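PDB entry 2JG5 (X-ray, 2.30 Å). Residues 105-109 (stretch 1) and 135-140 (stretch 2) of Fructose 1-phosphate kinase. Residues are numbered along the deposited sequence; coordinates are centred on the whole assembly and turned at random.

Stretch 1, residues 105-109: GPHIT
Stretch 2 135-140: VPSSIP

Two irregular segments of the same fructose 1-phosphate kinase chain, neither with regular helix or strand geometry, meet over 237 Å² of buried surface, summed over both sides. The nearest pair of CA atoms sets the register: Ile108 CA lies 5.4 Å from Ser138 CA. Stretch 1 is extended throughout, with phi/psi of -71/176 at Gly105, -64/161 at Pro106, -71/128 at His107, -116/120 at Ile108 and -72/168 at Thr109.

Stretch 2 enters through Val135 (phi/psi -89/118, chi1 175°, t), whose side chain is out of reach of stretch 1. Pro136 (-59/147, C-gamma endo pucker) directs its CA-to-CB bond toward stretch 1 and opens a type I beta turn that ends at Ile139. Its ring packs against the end of Ile108, with Pro136 CG 4.0 Å from Ile108 CD1, an apolar contact. Ile108 reaches it with chi1 at -58° (m) and chi2 at 148°, between the usual wells.

Ser137 (-60/-28, chi1 51°, p) and Ser138 (-82/-11) occupy the two central positions of the turn. The CA-to-CB bond of Ser137 points sideways, and its side chain makes no contact with stretch 1. That of Ser138 points toward stretch 1, and chi1 of 60° (p) places the hydroxyl within reach of the opposing backbone. Ile108 N donates a hydrogen bond to Ser138 OG at 2.9 Å, with an N-H...O angle of 154°, the one hydrogen bond between the stretches. The same hydroxyl oxygen lies 3.6 Å from Pro106 O. His107 points its CA-to-CB bond away, but with chi1 at 177° (t) and chi2 at 76° its ring end comes nearer, bringing His107 ND1 to 3.5 Å from Ser138 CB, in an oblique approach to the ring. Ile108 O and Ser138 O are just 3.0 Å apart; as both are acceptors, this proximity is not a hydrogen bond.

Ile139 (-103/164) closes the turn, its N donating to Pro136 O at 3.2 Å. Its CA-to-CB bond points sideways, and chi1 is 73° (p), with Ile139 CG2 3.6 Å from Ile108 CG2 in an apolar contact; chi2 is 161° (t). Ile108 thus touches both Pro136 and Ile139 with its side chain; its CD1 also lies 3.9 Å from Ile139 CG2, while its backbone N donates to Ser138 OG.

Pro140 (-57/131, C-gamma exo) carries the chain out of contact. Beyond Ile108, Thr109 also turns its CA-to-CB bond away; with chi1 at 65° (p), it N-caps the helix that follows.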

ATOM      1  N   GLY A 105      12.826  -0.463   4.954  1.00 31.40           N
ATOM      2  CA  GLY A 105      12.978   0.351   3.755  1.00 31.52           C
ATOM      3  C   GLY A 105      13.187  -0.484   2.501  1.00 31.29           C
ATOM      4  O   GLY A 105      13.295  -1.717   2.572  1.00 31.48           O
ATOM      5  N   PRO A 106      13.255   0.181   1.339  1.00 31.13           N
ATOM      6  CA  PRO A 106      13.830  -0.472   0.165  1.00 30.83           C
ATOM      7  C   PRO A 106      15.314  -0.789   0.419  1.00 30.70           C
ATOM      8  O   PRO A 106      15.922  -0.204   1.327  1.00 29.99           O
ATOM      9  CB  PRO A 106      13.718   0.601  -0.916  1.00 30.58           C
ATOM     10  CG  PRO A 106      13.639   1.906  -0.157  1.00 31.45           C
ATOM     11  CD  PRO A 106      12.829   1.563   1.050  1.00 31.11           C
ATOM     12  N   HIS A 107      15.879  -1.714  -0.357  1.00 30.36           N
ATOM     13  CA  HIS A 107      17.321  -1.872  -0.384  1.00 30.24           C
ATOM     14  C   HIS A 107      17.923  -0.685  -1.100  1.00 30.09           C
ATOM     15  O   HIS A 107      17.524  -0.338  -2.219  1.00 29.81           O
ATOM     16  CB  HIS A 107      17.766  -3.167  -1.068  1.00 30.26           C
ATOM     17  CG  HIS A 107      19.254  -3.307  -1.155  1.00 30.51           C
ATOM     18  ND1 HIS A 107      20.035  -3.654  -0.072  1.00 30.79           N
ATOM     19  CD2 HIS A 107      20.109  -3.122  -2.191  1.00 30.29           C
ATOM     20  CE1 HIS A 107      21.305  -3.685  -0.438  1.00 30.15           C
ATOM     21  NE2 HIS A 107      21.377  -3.363  -1.719  1.00 30.55           N
ATOM     22  N   ILE A 108      18.887  -0.066  -0.432  1.00 30.06           N
ATOM     23  CA  ILE A 108      19.586   1.093  -0.960  1.00 30.22           C
ATOM     24  C   ILE A 108      21.049   0.716  -1.158  1.00 30.19           C
ATOM     25  O   ILE A 108      21.738   0.334  -0.193  1.00 30.12           O
ATOM     26  CB  ILE A 108      19.443   2.323  -0.008  1.00 30.18           C
ATOM     27  CG1 ILE A 108      17.959   2.651   0.208  1.00 30.48           C
ATOM     28  CG2 ILE A 108      20.194   3.539  -0.570  1.00 29.89           C
ATOM     29  CD1 ILE A 108      17.633   3.230   1.556  1.00 30.72           C
ATOM     30  N   THR A 109      21.506   0.817  -2.409  1.00 30.03           N
ATOM     31  CA  THR A 109      22.888   0.495  -2.791  1.00 30.09           C
ATOM     32  C   THR A 109      23.854   1.559  -2.270  1.00 30.19           C
ATOM     33  O   THR A 109      23.433   2.630  -1.850  1.00 30.22           O
ATOM     34  CB  THR A 109      23.038   0.416  -4.329  1.00 30.06           C
ATOM     35  OG1 THR A 109      22.787   1.708  -4.895  1.00 29.81           O
ATOM     36  CG2 THR A 109      22.064  -0.609  -4.934  1.00 30.20           C
ATOM     37  N   VAL A 135      18.361   4.998  10.700  1.00 33.16           N
ATOM     38  CA  VAL A 135      19.163   4.618   9.559  1.00 32.31           C
ATOM     39  C   VAL A 135      18.777   3.214   9.073  1.00 31.93           C
ATOM     40  O   VAL A 135      18.921   2.251   9.816  1.00 31.65           O
ATOM     41  CB  VAL A 135      20.661   4.680   9.923  1.00 32.61           C
ATOM     42  CG1 VAL A 135      21.521   4.171   8.782  1.00 31.91           C
ATOM     43  CG2 VAL A 135      21.052   6.111  10.312  1.00 32.17           C
ATOM     44  N   PRO A 136      18.290   3.101   7.817  1.00 31.48           N
ATOM     45  CA  PRO A 136      18.005   1.803   7.198  1.00 31.30           C
ATOM     46  C   PRO A 136      19.246   0.918   7.117  1.00 31.16           C
ATOM     47  O   PRO A 136      20.371   1.416   6.953  1.00 31.17           O
ATOM     48  CB  PRO A 136      17.516   2.169   5.789  1.00 31.14           C
ATOM     49  CG  PRO A 136      17.931   3.574   5.575  1.00 31.12           C
ATOM     50  CD  PRO A 136      17.986   4.218   6.906  1.00 31.32           C
ATOM     51  N   SER A 137      19.028  -0.388   7.244  1.00 30.95           N
ATOM     52  CA  SER A 137      20.106  -1.372   7.356  1.00 30.42           C
ATOM     53  C   SER A 137      21.036  -1.396   6.150  1.00 30.04           C
ATOM     54  O   SER A 137      22.204  -1.745   6.288  1.00 29.98           O
ATOM     55  CB  SER A 137      19.512  -2.763   7.545  1.00 30.44           C
ATOM     56  OG  SER A 137      18.540  -3.031   6.552  1.00 30.07           O
ATOM     57  N   SER A 138      20.509  -1.030   4.981  1.00 29.49           N
ATOM     58  CA  SER A 138      21.257  -1.092   3.723  1.00 29.16           C
ATOM     59  C   SER A 138      22.188   0.105   3.467  1.00 29.33           C
ATOM     60  O   SER A 138      23.020   0.052   2.557  1.00 29.79           O
ATOM     61  CB  SER A 138      20.308  -1.302   2.532  1.00 29.11           C
ATOM     62  OG  SER A 138      19.373  -0.249   2.432  1.00 27.24           O
ATOM     63  N   ILE A 139      22.064   1.169   4.262  1.00 28.66           N
ATOM     64  CA  ILE A 139      23.005   2.291   4.165  1.00 28.33           C
ATOM     65  C   ILE A 139      24.048   2.275   5.301  1.00 28.29           C
ATOM     66  O   ILE A 139      23.869   1.564   6.286  1.00 28.21           O
ATOM     67  CB  ILE A 139      22.283   3.678   4.009  1.00 28.46           C
ATOM     68  CG1 ILE A 139      21.636   4.139   5.320  1.00 27.75           C
ATOM     69  CG2 ILE A 139      21.292   3.635   2.848  1.00 27.74           C
ATOM     70  CD1 ILE A 139      21.338   5.631   5.356  1.00 27.91           C
ATOM     71  N   PRO A 140      25.150   3.042   5.159  1.00 28.33           N
ATOM     72  CA  PRO A 140      26.227   2.987   6.145  1.00 28.39           C
ATOM     73  C   PRO A 140      25.715   3.319   7.531  1.00 28.62           C
ATOM     74  O   PRO A 140      25.007   4.311   7.701  1.00 29.20           O
ATOM     75  CB  PRO A 140      27.184   4.084   5.682  1.00 28.05           C
ATOM     76  CG  PRO A 140      26.930   4.225   4.253  1.00 28.87           C
ATOM     77  CD  PRO A 140      25.454   4.008   4.087  1.00 28.60           C
TER